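Uncharacterized protein (PDB 4FXT) is of unknown function but, as a DUF3823 family member, joins a transthyretin-like N-terminal beta domain to a C-terminal domain of the E-set kind. Local coordinates at residues Ile80-Arg85 with Gln90-Thr95; Ile43-Tyr46 with Ser52-Val55; Ala125-Val130 with Val155-Glu160; Val21-Gly26 with Asn69-Arg74; Asn110-Arg115 with Ile197-Lys202. All coordinates share one frame; numbering follows the deposited sequence.

Overall arrangement
The five contacts illustrate how facing sheets and loops are held by apolar side chains without a hydrogen bond crossing between the segments. Contacts 1 and 2 both join the two sheets of the N-terminal domain and touch each other through Tyr53 and Gln90; both are partly buried, and contact 1 sets an amide among its isoleucines. Contact 4, buried near the centre of the chain, packs two loops of the same domain and meets contact 1 through Trp72 and Val94. Contacts 3 and 5 belong to the C-terminal domain: contact 5 is a small, buried aliphatic cluster, whereas contact 3, only partly buried, brings a selenium-bearing chain against a loop backbone.

Contact 1 of 5, residues Ile80-Arg85 with Gln90-Thr95; sequences IYITVR and QDIPVT
Ile82 rests against the side-chain amide of Gln90 for most of its length and turns to Ile92 only at its end. Its CB lies 3.8 Å from Gln90 OE1, the short branch CG2 is 3.6 Å from that same oxygen, and CG1 is 3.7 Å from it as well. Beyond CG1 the chain leaves the amide, and CD1 of Ile82 meets CD1 of Ile92 at 4.0 Å, the two side chains crossing at about a right angle. The strands concerned, 79-84 and 88-93, follow one another in the chain yet belong to different sheets of the transthyretin-like domain, so they face each other through side chains in the manner of a beta arch. Two residues earlier, Ile80 takes the nitrogen end of the same amide: its CG2 is 3.5 Å from Gln90 NE2, while its CD1 reaches CG2 of Ile92 at 3.8 Å and CD of Pro93 at 3.9 Å. Gln90 can span both isoleucines because CG stands anti to the backbone N (chi1 -173°) and the chain runs out extended. With an alanine at Gln90 the amide is gone, and the CG2 branches of Ile80 and Ile82 would probably lose their cover at this margin of the interface. Within their own sheet Ile80 and Ile82 pair by backbone with Leu64 and Tyr62 of strand 60-68, while Ile92 touches Phe30 of strand 28-33.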
# COMPACT_ATOMS: atom_id res chain seq x y z
N ILE A 80 0.12 -15.11 -13.71
CA ILE A 80 -1.22 -14.65 -14.09
C ILE A 80 -1.17 -14.36 -15.57
O ILE A 80 -0.40 -13.50 -16.01
CB ILE A 80 -1.70 -13.44 -13.24
CG1 ILE A 80 -1.95 -13.87 -11.79
CG2 ILE A 80 -2.99 -12.84 -13.82
CD1 ILE A 80 -2.33 -12.80 -10.84
N TYR A 81 -1.99 -15.08 -16.34
CA TYR A 81 -2.04 -14.93 -17.79
C TYR A 81 -3.02 -13.81 -18.12
O TYR A 81 -4.17 -13.81 -17.67
CB TYR A 81 -2.42 -16.25 -18.45
CG TYR A 81 -1.44 -17.37 -18.15
CD1 TYR A 81 -1.59 -18.19 -17.03
CD2 TYR A 81 -0.36 -17.63 -19.00
CE1 TYR A 81 -0.69 -19.21 -16.75
CE2 TYR A 81 0.55 -18.65 -18.72
CZ TYR A 81 0.39 -19.44 -17.60
OH TYR A 81 1.29 -20.45 -17.34
N ILE A 82 -2.51 -12.80 -18.85
CA ILE A 82 -3.23 -11.61 -19.26
C ILE A 82 -3.19 -11.50 -20.76
O ILE A 82 -2.11 -11.39 -21.33
CB ILE A 82 -2.63 -10.33 -18.58
CG1 ILE A 82 -2.47 -10.49 -17.03
CG2 ILE A 82 -3.40 -9.06 -18.97
CD1 ILE A 82 -1.68 -9.38 -16.32
N THR A 83 -4.37 -11.49 -21.40
CA THR A 83 -4.43 -11.31 -22.84
C THR A 83 -4.84 -9.85 -23.08
O THR A 83 -5.91 -9.41 -22.66
CB THR A 83 -5.34 -12.35 -23.48
OG1 THR A 83 -4.79 -13.64 -23.21
CG2 THR A 83 -5.44 -12.20 -24.98
N VAL A 84 -3.94 -9.07 -23.71
CA VAL A 84 -4.21 -7.68 -24.00
C VAL A 84 -4.51 -7.55 -25.52
O VAL A 84 -3.69 -7.87 -26.39
CB VAL A 84 -3.09 -6.72 -23.52
CG1 VAL A 84 -1.73 -7.12 -24.03
CG2 VAL A 84 -3.39 -5.28 -23.89
N ARG A 85 -5.75 -7.15 -25.80
CA ARG A 85 -6.32 -6.85 -27.11
C ARG A 85 -7.05 -5.54 -26.94
O ARG A 85 -8.18 -5.51 -26.43
CB ARG A 85 -7.19 -8.00 -27.63
N GLN A 90 -7.10 -5.35 -15.67
CA GLN A 90 -7.13 -6.57 -14.88
C GLN A 90 -6.51 -6.33 -13.50
O GLN A 90 -5.35 -5.93 -13.39
CB GLN A 90 -6.43 -7.73 -15.60
CG GLN A 90 -6.58 -9.09 -14.90
CD GLN A 90 -6.14 -10.26 -15.73
OE1 GLN A 90 -6.12 -10.23 -16.97
NE2 GLN A 90 -5.89 -11.38 -15.06
N ASP A 91 -7.29 -6.58 -12.45
CA ASP A 91 -6.80 -6.44 -11.09
C ASP A 91 -5.96 -7.67 -10.76
O ASP A 91 -6.23 -8.77 -11.26
CB ASP A 91 -7.97 -6.24 -10.11
CG ASP A 91 -8.74 -4.92 -10.27
OD1 ASP A 91 -8.20 -3.98 -10.90
OD2 ASP A 91 -9.85 -4.80 -9.70
N ILE A 92 -4.89 -7.48 -9.96
CA ILE A 92 -3.97 -8.55 -9.59
C ILE A 92 -4.19 -8.92 -8.13
O ILE A 92 -3.83 -8.15 -7.24
CB ILE A 92 -2.48 -8.18 -9.87
CG1 ILE A 92 -2.26 -7.72 -11.33
CG2 ILE A 92 -1.52 -9.32 -9.48
CD1 ILE A 92 -2.66 -8.74 -12.45
N PRO A 93 -4.75 -10.12 -7.84
CA PRO A 93 -4.93 -10.50 -6.45
C PRO A 93 -3.57 -10.76 -5.79
O PRO A 93 -2.68 -11.43 -6.37
CB PRO A 93 -5.81 -11.76 -6.54
CG PRO A 93 -5.52 -12.33 -7.86
CD PRO A 93 -5.22 -11.18 -8.76
N VAL A 94 -3.39 -10.10 -4.64
CA VAL A 94 -2.20 -10.25 -3.83
C VAL A 94 -2.67 -10.77 -2.46
O VAL A 94 -3.87 -10.73 -2.16
CB VAL A 94 -1.35 -8.96 -3.74
CG1 VAL A 94 -0.82 -8.55 -5.10
CG2 VAL A 94 -2.09 -7.80 -3.05
N THR A 95 -1.72 -11.29 -1.65
CA THR A 95 -2.03 -11.77 -0.31
C THR A 95 -0.99 -11.08 0.63
O THR A 95 0.15 -11.55 0.77
CB THR A 95 -2.08 -13.34 -0.23
OG1 THR A 95 -0.78 -13.90 -0.37
CG2 THR A 95 -3.08 -13.97 -1.23

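Contact 2 of 5, residues Ile43-Tyr46 with Ser52-Val55; sequences IPVY and SYSV
Val45 sends its two methyls to different partners, CG1 to the ring of Tyr53 and CG2 to Val55. CG1 comes in obliquely beside CD1 of Tyr53, 3.3 Å away, and also lies 3.7 Å from CG of that ring. The other methyl, CG2, is 4.0 Å from Val55 CG1, with the two valines set at about a right angle. The split follows from the torsion of Val45, whose CG1 is anti to the backbone N (chi1 179°) while CG2 lies beside that nitrogen. Val55 uses both its branches too: CG2 meets Ile43 CG2 at 4.1 Å and the carbonyl oxygen of Pro44 at 4.0 Å. A serine in place of Val55 would probably leave CG2 of Val45 and CG2 of Ile43 without their methyl partners and open a gap between them. The ring of Tyr53 is anchored farther in, its hydroxyl hydrogen-bonded to the backbone O of Gln90. The outer sides of the two strands are looser: Pro44 and Tyr46 on one, Ser52 and Ser54 on the other, direct their CB atoms away from the interface, and Tyr46 and Ser54 are exposed. No backbone hydrogen bond links the two strands, whose axes approach to 6.3 Å with their directions 143° apart. Strand 43-46 pairs instead with 28-33, and 52-58 with 7-16, as expected where two sheets close on each other at the margin of a transthyretin-like beta sandwich.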
# COMPACT_ATOMS: atom_id res chain seq x y z
N ILE A 43 9.21 -6.95 -18.52
CA ILE A 43 8.68 -5.58 -18.52
C ILE A 43 8.31 -5.21 -17.08
O ILE A 43 7.48 -5.89 -16.48
CB ILE A 43 7.47 -5.42 -19.48
CG1 ILE A 43 7.83 -5.84 -20.90
CG2 ILE A 43 6.90 -4.00 -19.42
CD1 ILE A 43 6.68 -5.86 -21.90
N PRO A 44 8.87 -4.12 -16.51
CA PRO A 44 8.45 -3.73 -15.14
C PRO A 44 7.06 -3.07 -15.13
O PRO A 44 6.67 -2.44 -16.11
CB PRO A 44 9.54 -2.76 -14.69
CG PRO A 44 10.05 -2.15 -16.00
CD PRO A 44 9.85 -3.17 -17.09
N VAL A 45 6.34 -3.20 -14.02
CA VAL A 45 4.98 -2.68 -13.84
C VAL A 45 4.93 -2.02 -12.44
O VAL A 45 4.61 -2.65 -11.42
CB VAL A 45 3.87 -3.76 -14.04
CG1 VAL A 45 2.48 -3.16 -13.82
CG2 VAL A 45 3.95 -4.40 -15.43
N TYR A 46 5.25 -0.73 -12.45
CA TYR A 46 5.41 0.09 -11.27
C TYR A 46 4.04 0.46 -10.66
O TYR A 46 3.16 1.06 -11.30
CB TYR A 46 6.22 1.33 -11.63
CG TYR A 46 7.56 1.00 -12.27
CD1 TYR A 46 8.62 0.51 -11.50
CD2 TYR A 46 7.79 1.24 -13.63
CE1 TYR A 46 9.87 0.26 -12.06
CE2 TYR A 46 9.04 0.97 -14.21
CZ TYR A 46 10.08 0.49 -13.42
OH TYR A 46 11.31 0.20 -13.94
N SER A 52 -2.67 1.03 -7.33
CA SER A 52 -3.00 0.91 -8.76
C SER A 52 -1.71 0.89 -9.64
O SER A 52 -0.65 1.30 -9.18
CB SER A 52 -3.92 2.05 -9.20
OG SER A 52 -3.23 3.28 -9.10
N TYR A 53 -1.84 0.41 -10.89
CA TYR A 53 -0.76 0.40 -11.85
C TYR A 53 -1.31 0.68 -13.27
O TYR A 53 -2.51 0.49 -13.54
CB TYR A 53 -0.03 -0.94 -11.81
CG TYR A 53 -0.83 -2.07 -12.44
CD1 TYR A 53 -0.74 -2.34 -13.81
CD2 TYR A 53 -1.68 -2.86 -11.67
CE1 TYR A 53 -1.49 -3.35 -14.40
CE2 TYR A 53 -2.44 -3.88 -12.25
CZ TYR A 53 -2.35 -4.11 -13.62
OH TYR A 53 -3.06 -5.12 -14.22
N SER A 54 -0.42 1.11 -14.18
CA SER A 54 -0.67 1.35 -15.62
C SER A 54 0.61 1.13 -16.35
O SER A 54 1.66 1.52 -15.82
CB SER A 54 -1.23 2.74 -15.91
OG SER A 54 -0.26 3.74 -15.66
N VAL A 55 0.55 0.47 -17.51
CA VAL A 55 1.73 0.13 -18.31
C VAL A 55 1.28 0.07 -19.76
O VAL A 55 0.24 -0.53 -20.03
CB VAL A 55 2.41 -1.19 -17.81
CG1 VAL A 55 1.45 -2.39 -17.75
CG2 VAL A 55 3.68 -1.52 -18.60

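Contact 3 of 5, residues Ala125-Val130 with Val155-Glu160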
# COMPACT_ATOMS: atom_id res chain seq x y z
N ALA A 125 3.86 -15.21 9.13
CA ALA A 125 4.43 -13.86 9.32
C ALA A 125 4.35 -13.39 10.76
O ALA A 125 3.45 -13.78 11.50
CB ALA A 125 3.70 -12.86 8.44
N ASN A 126 5.30 -12.51 11.15
CA ASN A 126 5.39 -11.94 12.48
C ASN A 126 5.50 -10.44 12.36
O ASN A 126 6.25 -9.92 11.53
CB ASN A 126 6.56 -12.54 13.24
CG ASN A 126 6.42 -14.02 13.48
OD1 ASN A 126 7.29 -14.79 13.10
ND2 ASN A 126 5.28 -14.46 14.04
N MSE A 127 4.72 -9.75 13.18
CA MSE A 127 4.59 -8.29 13.20
C MSE A 127 5.85 -7.65 13.78
O MSE A 127 6.31 -8.09 14.84
CB MSE A 127 3.33 -7.94 14.02
CG MSE A 127 3.16 -6.48 14.35
SE MSE A 127 1.34 -6.00 14.93
CE MSE A 127 0.86 -7.43 16.31
N GLU A 128 6.42 -6.63 13.06
CA GLU A 128 7.63 -5.91 13.51
C GLU A 128 7.28 -4.58 14.12
O GLU A 128 7.86 -4.20 15.15
CB GLU A 128 8.67 -5.68 12.41
CG GLU A 128 9.42 -6.92 11.93
CD GLU A 128 10.56 -6.61 10.97
OE1 GLU A 128 10.76 -5.41 10.66
OE2 GLU A 128 11.28 -7.56 10.56
N ASN A 129 6.36 -3.85 13.47
CA ASN A 129 5.94 -2.51 13.91
C ASN A 129 4.66 -2.09 13.25
O ASN A 129 4.33 -2.53 12.14
CB ASN A 129 7.04 -1.46 13.58
CG ASN A 129 6.80 -0.10 14.17
OD1 ASN A 129 6.59 0.06 15.38
ND2 ASN A 129 6.92 0.93 13.34
N VAL A 130 3.96 -1.19 13.93
CA VAL A 130 2.81 -0.47 13.42
C VAL A 130 3.15 1.00 13.55
O VAL A 130 3.62 1.42 14.60
CB VAL A 130 1.48 -0.86 14.08
CG1 VAL A 130 0.32 -0.06 13.49
CG2 VAL A 130 1.24 -2.36 13.92
N VAL A 155 0.03 -4.87 18.68
CA VAL A 155 -1.28 -4.26 18.42
C VAL A 155 -2.30 -5.41 18.22
O VAL A 155 -2.01 -6.34 17.48
CB VAL A 155 -1.24 -3.28 17.22
CG1 VAL A 155 -2.62 -2.68 16.93
CG2 VAL A 155 -0.21 -2.16 17.46
N SER A 156 -3.46 -5.35 18.92
CA SER A 156 -4.51 -6.36 18.77
C SER A 156 -5.02 -6.40 17.30
O SER A 156 -5.00 -5.41 16.55
CB SER A 156 -5.66 -6.10 19.74
OG SER A 156 -6.22 -4.82 19.61
N LEU A 157 -5.40 -7.61 16.89
CA LEU A 157 -5.83 -7.94 15.54
C LEU A 157 -7.35 -8.03 15.41
O LEU A 157 -8.06 -8.20 16.40
CB LEU A 157 -5.22 -9.30 15.19
CG LEU A 157 -3.84 -9.35 14.54
CD1 LEU A 157 -2.87 -8.30 15.07
CD2 LEU A 157 -3.27 -10.74 14.66
N ASP A 158 -7.82 -7.94 14.15
CA ASP A 158 -9.22 -8.10 13.69
C ASP A 158 -10.22 -7.26 14.56
O ASP A 158 -11.34 -7.71 14.85
CB ASP A 158 -9.60 -9.60 13.73
CG ASP A 158 -8.68 -10.58 13.03
OD1 ASP A 158 -7.81 -10.14 12.25
OD2 ASP A 158 -8.83 -11.80 13.25
N GLN A 159 -9.78 -6.05 14.97
CA GLN A 159 -10.56 -5.13 15.81
C GLN A 159 -10.00 -3.73 15.68
O GLN A 159 -8.80 -3.56 15.36
CB GLN A 159 -10.57 -5.57 17.29
CG GLN A 159 -9.21 -5.56 17.97
CD GLN A 159 -9.27 -6.24 19.30
OE1 GLN A 159 -9.68 -5.67 20.31
NE2 GLN A 159 -8.88 -7.49 19.33
N GLU A 160 -10.85 -2.74 15.91
CA GLU A 160 -10.46 -1.35 15.82
C GLU A 160 -9.53 -0.99 16.98
O GLU A 160 -9.73 -1.41 18.13
CB GLU A 160 -11.70 -0.42 15.83
CG GLU A 160 -11.36 1.04 15.63
CD GLU A 160 -12.49 2.00 15.86
OE1 GLU A 160 -13.28 2.25 14.91
OE2 GLU A 160 -12.57 2.56 16.98
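Met127, a selenomethionine, reaches Val155 and Leu157 because its chain leaves the strand with CG anti to the backbone N (chi1 170°), runs on extended, and then bends at its last torsion (chi3 47°). That final turn carries CE over the backbone of Val155, 3.3 Å from its carbonyl oxygen, and within 4.0 Å of Leu157 CD1. The selenium itself sits farther back, with SE 4.4 Å from Val155 CB. Beside it Val130 meets the same valine methyl to methyl, CG2 of Val130 to CG2 of Val155 at 3.8 Å, the two side chains crossing at about a right angle. Met127 and Val130 are three residues apart yet point the same way, which fits the classic beta bulge at Glu128 and Asn129, both facing Lys184. Within the loop, Gln159 NE2 donates a fairly straight bond to Leu157 O (3.1 Å), tying the side chain of Gln159 back to the loop backbone next to the apolar patch. Strand 127-135 and the loop leading into strand 160-166 thus meet at one end of the C-terminal sandwich, where Val130 and Val155 also touch Ile118 of strand 111-120 and Met127 leans on Phe98 of strand 98-108.

Contact 4 of 5, residues Val21-Gly26 with Asn69-Arg74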
# COMPACT_ATOMS: atom_id res chain seq x y z
N VAL A 21 -4.59 -2.55 -2.21
CA VAL A 21 -3.58 -2.68 -1.15
C VAL A 21 -2.62 -1.50 -1.22
O VAL A 21 -1.87 -1.35 -2.18
CB VAL A 21 -2.82 -4.03 -1.23
CG1 VAL A 21 -1.76 -4.11 -0.15
CG2 VAL A 21 -3.77 -5.20 -1.10
N GLY A 22 -2.63 -0.70 -0.15
CA GLY A 22 -1.78 0.48 -0.04
C GLY A 22 -0.32 0.12 0.07
O GLY A 22 0.05 -0.84 0.75
N VAL A 23 0.52 0.87 -0.66
CA VAL A 23 1.93 0.55 -0.56
C VAL A 23 2.73 1.87 -0.64
O VAL A 23 2.12 2.93 -0.80
CB VAL A 23 2.30 -0.46 -1.66
CG1 VAL A 23 2.36 0.18 -3.04
CG2 VAL A 23 3.60 -1.13 -1.32
N ARG A 24 4.07 1.81 -0.43
CA ARG A 24 4.92 2.99 -0.51
C ARG A 24 5.22 3.32 -2.01
O ARG A 24 5.57 2.42 -2.79
CB ARG A 24 6.21 2.80 0.30
CG ARG A 24 7.15 4.00 0.23
CD ARG A 24 8.40 3.87 1.05
NE ARG A 24 9.27 2.80 0.55
CZ ARG A 24 10.23 2.96 -0.36
NH1 ARG A 24 10.46 4.16 -0.88
NH2 ARG A 24 10.95 1.93 -0.75
N SER A 25 5.06 4.61 -2.40
CA SER A 25 5.33 5.04 -3.76
C SER A 25 6.78 4.76 -4.07
O SER A 25 7.64 5.04 -3.23
CB SER A 25 4.97 6.52 -3.95
OG SER A 25 5.11 6.93 -5.31
N GLY A 26 7.01 4.14 -5.22
CA GLY A 26 8.31 3.73 -5.73
C GLY A 26 8.95 2.55 -5.03
O GLY A 26 10.18 2.50 -4.96
N ASN A 69 10.15 -6.21 -3.50
CA ASN A 69 10.09 -6.04 -2.06
C ASN A 69 8.69 -5.75 -1.57
O ASN A 69 8.52 -5.45 -0.38
CB ASN A 69 11.02 -4.90 -1.66
CG ASN A 69 12.46 -5.17 -2.00
OD1 ASN A 69 13.08 -6.16 -1.59
ND2 ASN A 69 13.03 -4.22 -2.69
N ALA A 70 7.67 -5.90 -2.46
CA ALA A 70 6.26 -5.67 -2.15
C ALA A 70 5.82 -6.36 -0.81
O ALA A 70 6.26 -7.50 -0.52
CB ALA A 70 5.40 -6.17 -3.28
N PRO A 71 4.95 -5.71 -0.00
CA PRO A 71 4.55 -6.29 1.29
C PRO A 71 3.45 -7.38 1.18
O PRO A 71 2.55 -7.49 2.05
CB PRO A 71 4.03 -5.09 2.06
CG PRO A 71 3.46 -4.18 1.00
CD PRO A 71 4.39 -4.34 -0.17
N TRP A 72 3.59 -8.27 0.20
CA TRP A 72 2.69 -9.40 0.02
C TRP A 72 3.47 -10.61 -0.45
O TRP A 72 4.64 -10.47 -0.84
CB TRP A 72 1.57 -9.07 -0.96
CG TRP A 72 1.99 -8.44 -2.25
CD1 TRP A 72 2.59 -9.06 -3.32
CD2 TRP A 72 1.69 -7.11 -2.68
NE1 TRP A 72 2.80 -8.16 -4.33
CE2 TRP A 72 2.22 -6.96 -3.98
CE3 TRP A 72 1.05 -6.01 -2.08
CZ2 TRP A 72 2.12 -5.75 -4.69
CZ3 TRP A 72 0.99 -4.81 -2.76
CH2 TRP A 72 1.49 -4.69 -4.07
N GLU A 73 2.83 -11.81 -0.42
CA GLU A 73 3.45 -13.03 -0.91
C GLU A 73 3.82 -12.88 -2.36
O GLU A 73 3.02 -12.38 -3.16
CB GLU A 73 2.55 -14.25 -0.71
CG GLU A 73 2.36 -14.67 0.73
CD GLU A 73 1.63 -15.99 0.89
OE1 GLU A 73 0.75 -16.31 0.06
OE2 GLU A 73 1.94 -16.70 1.87
N ARG A 74 5.05 -13.31 -2.69
CA ARG A 74 5.62 -13.22 -4.03
C ARG A 74 6.06 -14.62 -4.53
O ARG A 74 7.26 -14.89 -4.64
CB ARG A 74 6.82 -12.23 -4.01
CG ARG A 74 6.41 -10.78 -3.73
CD ARG A 74 7.45 -10.04 -2.91
NE ARG A 74 7.45 -10.50 -1.52
CZ ARG A 74 8.31 -10.10 -0.59
NH1 ARG A 74 9.28 -9.25 -0.89
NH2 ARG A 74 8.23 -10.58 0.64
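Two loops of the transthyretin-like sandwich, one leading from strand 19-20 to strand 28-33 and the other from 60-68 to 79-84, meet through Val21 and Val23 against Trp72 and Pro71. All four residues are buried, and the contact lies near the centre of the chain, beside the C-terminal domain. Val21 comes to the edge of the indole, near its plane: CG1 is 3.9 Å from Trp72 CZ3 and lies just as near CE3. Val23 approaches Pro71 instead, its CG2 standing 3.5 Å from CD and 3.8 Å from CG of the proline, with the two side chains at about a right angle. That methyl is placed by Val23 CG2 being anti to the backbone N, while CG1 (chi1 74°) takes the position between N and carbonyl carbon. The loop 69-74 also folds on itself, for Ala70 CB and Pro71 CD both lie over one face of the Trp72 ring. Cys192 of the C-terminal domain touches Val21 and Pro71, and Arg24, farther along its loop, forms a salt bridge with Glu190, so the valine-proline patch borders directly on the junction of the two domains. Arg74 folds back on the same loop: its guanidinium is hydrogen-bonded to Gly68 O and Tyr97 OH, NE adds a weak hydrogen bond to Trp72 O (2.9 Å), and the oxygen of Ala70 lies 3.2 Å above the guanidinium plane, over its centre.

Contact 5 of 5, residues Asn110-Arg115 with Ile197-Lys202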
# COMPACT_ATOMS: atom_id res chain seq x y z
N ASN A 110 -4.20 19.38 19.22
CA ASN A 110 -2.90 19.38 18.54
C ASN A 110 -2.55 17.95 18.10
O ASN A 110 -1.38 17.65 17.85
CB ASN A 110 -1.80 19.95 19.46
CG ASN A 110 -1.52 19.14 20.73
OD1 ASN A 110 -2.42 18.54 21.35
ND2 ASN A 110 -0.27 19.13 21.18
N LYS A 111 -3.57 17.07 18.04
CA LYS A 111 -3.35 15.67 17.73
C LYS A 111 -4.28 15.20 16.60
O LYS A 111 -5.28 15.84 16.27
CB LYS A 111 -3.57 14.80 19.00
CG LYS A 111 -2.43 14.99 20.00
CD LYS A 111 -2.53 14.22 21.30
CE LYS A 111 -1.26 14.38 22.12
NZ LYS A 111 -0.96 15.79 22.50
N ILE A 112 -3.87 14.08 15.98
CA ILE A 112 -4.63 13.39 14.94
C ILE A 112 -5.02 12.04 15.54
O ILE A 112 -4.14 11.24 15.86
CB ILE A 112 -3.91 13.26 13.57
CG1 ILE A 112 -3.49 14.62 12.97
CG2 ILE A 112 -4.73 12.42 12.58
CD1 ILE A 112 -4.64 15.58 12.53
N THR A 113 -6.31 11.82 15.72
CA THR A 113 -6.81 10.57 16.25
C THR A 113 -6.97 9.59 15.09
O THR A 113 -7.78 9.82 14.19
CB THR A 113 -8.12 10.79 17.03
OG1 THR A 113 -7.93 11.82 18.00
CG2 THR A 113 -8.60 9.53 17.70
N ALA A 114 -6.19 8.52 15.12
CA ALA A 114 -6.22 7.47 14.11
C ALA A 114 -6.97 6.26 14.63
O ALA A 114 -6.69 5.78 15.72
CB ALA A 114 -4.81 7.08 13.71
N ARG A 115 -7.96 5.77 13.84
CA ARG A 115 -8.72 4.55 14.11
C ARG A 115 -8.46 3.59 12.95
O ARG A 115 -8.50 4.00 11.79
CB ARG A 115 -10.20 4.83 14.33
CG ARG A 115 -10.40 5.76 15.51
CD ARG A 115 -11.84 6.13 15.73
NE ARG A 115 -11.93 7.32 16.58
CZ ARG A 115 -11.98 7.32 17.90
NH1 ARG A 115 -11.95 6.16 18.57
NH2 ARG A 115 -12.07 8.46 18.58
N ILE A 197 -4.92 9.55 3.49
CA ILE A 197 -6.16 10.29 3.70
C ILE A 197 -5.88 11.72 4.12
O ILE A 197 -5.15 11.98 5.09
CB ILE A 197 -7.00 9.55 4.80
CG1 ILE A 197 -7.31 8.10 4.33
CG2 ILE A 197 -8.28 10.35 5.14
CD1 ILE A 197 -8.00 7.28 5.31
N LYS A 198 -6.52 12.65 3.39
CA LYS A 198 -6.45 14.08 3.70
C LYS A 198 -7.23 14.37 4.98
O LYS A 198 -8.35 13.87 5.16
CB LYS A 198 -6.99 14.93 2.55
CG LYS A 198 -6.69 16.40 2.78
CD LYS A 198 -7.57 17.39 2.03
CE LYS A 198 -7.44 17.46 0.55
NZ LYS A 198 -8.21 18.65 0.07
N VAL A 199 -6.61 15.16 5.87
CA VAL A 199 -7.19 15.55 7.16
C VAL A 199 -7.19 17.05 7.25
O VAL A 199 -6.11 17.65 7.25
CB VAL A 199 -6.44 14.90 8.35
CG1 VAL A 199 -7.10 15.26 9.68
CG2 VAL A 199 -6.33 13.40 8.20
N ALA A 200 -8.37 17.67 7.34
CA ALA A 200 -8.49 19.11 7.47
C ALA A 200 -7.95 19.59 8.80
O ALA A 200 -8.19 18.94 9.81
CB ALA A 200 -9.95 19.53 7.33
N LEU A 201 -7.20 20.70 8.80
CA LEU A 201 -6.64 21.27 10.04
C LEU A 201 -7.32 22.62 10.32
O LEU A 201 -7.30 23.11 11.45
CB LEU A 201 -5.11 21.42 9.93
CG LEU A 201 -4.32 20.14 9.62
CD1 LEU A 201 -2.88 20.44 9.47
CD2 LEU A 201 -4.52 19.07 10.67
N LYS A 202 -7.92 23.18 9.28
CA LYS A 202 -8.64 24.45 9.30
C LYS A 202 -10.07 24.25 8.76
O LYS A 202 -10.22 23.62 7.69
CB LYS A 202 -7.89 25.53 8.49
CG LYS A 202 -6.51 25.94 9.05
CD LYS A 202 -5.87 27.04 8.19
CE LYS A 202 -4.57 27.56 8.76
NZ LYS A 202 -3.96 28.62 7.90
OXT LYS A 202 -11.03 24.68 9.44
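Ile112 meets both Val199 and Leu201 with a single atom, its terminal CD1, and the two partners are turned quite differently toward it. Against Val199 the isoleucine slides past in the opposite direction, so that CD1 comes alongside Val199 CG1 at 3.8 Å. Leu201 lies across it instead, at about a right angle, and offers CD2 at 4.0 Å. The isoleucine reaches this spot through two successive turns, with CG1 beside the backbone N (chi1 -57°) and CD1 folded round at chi2 -66°. Leu201 comes from just past the end of its strand, and although its CB is not aimed at Ile112, the end of the side chain swings nearer. Strand 111-120 belongs to the three-stranded sheet of the C-terminal domain and strand 192-200 to the four-stranded one, so the contact bridges the two layers of a beta sandwich, as in E-set domains. The main chains stay well separated, the CA atoms of Ile112 and Val199 being 8.5 Å apart. Around the trio, Ile165 and Ile167 touch Ile112, Phe105 touches Val199, and Leu177 touches both Val199 and Leu201, extending the apolar layer. With methyl groups alone meeting across the contact and no hydrogen bond between the segments, its hold rests on van der Waals fit and on keeping hydrocarbon away from water, and it probably imposes little directional preference of its own.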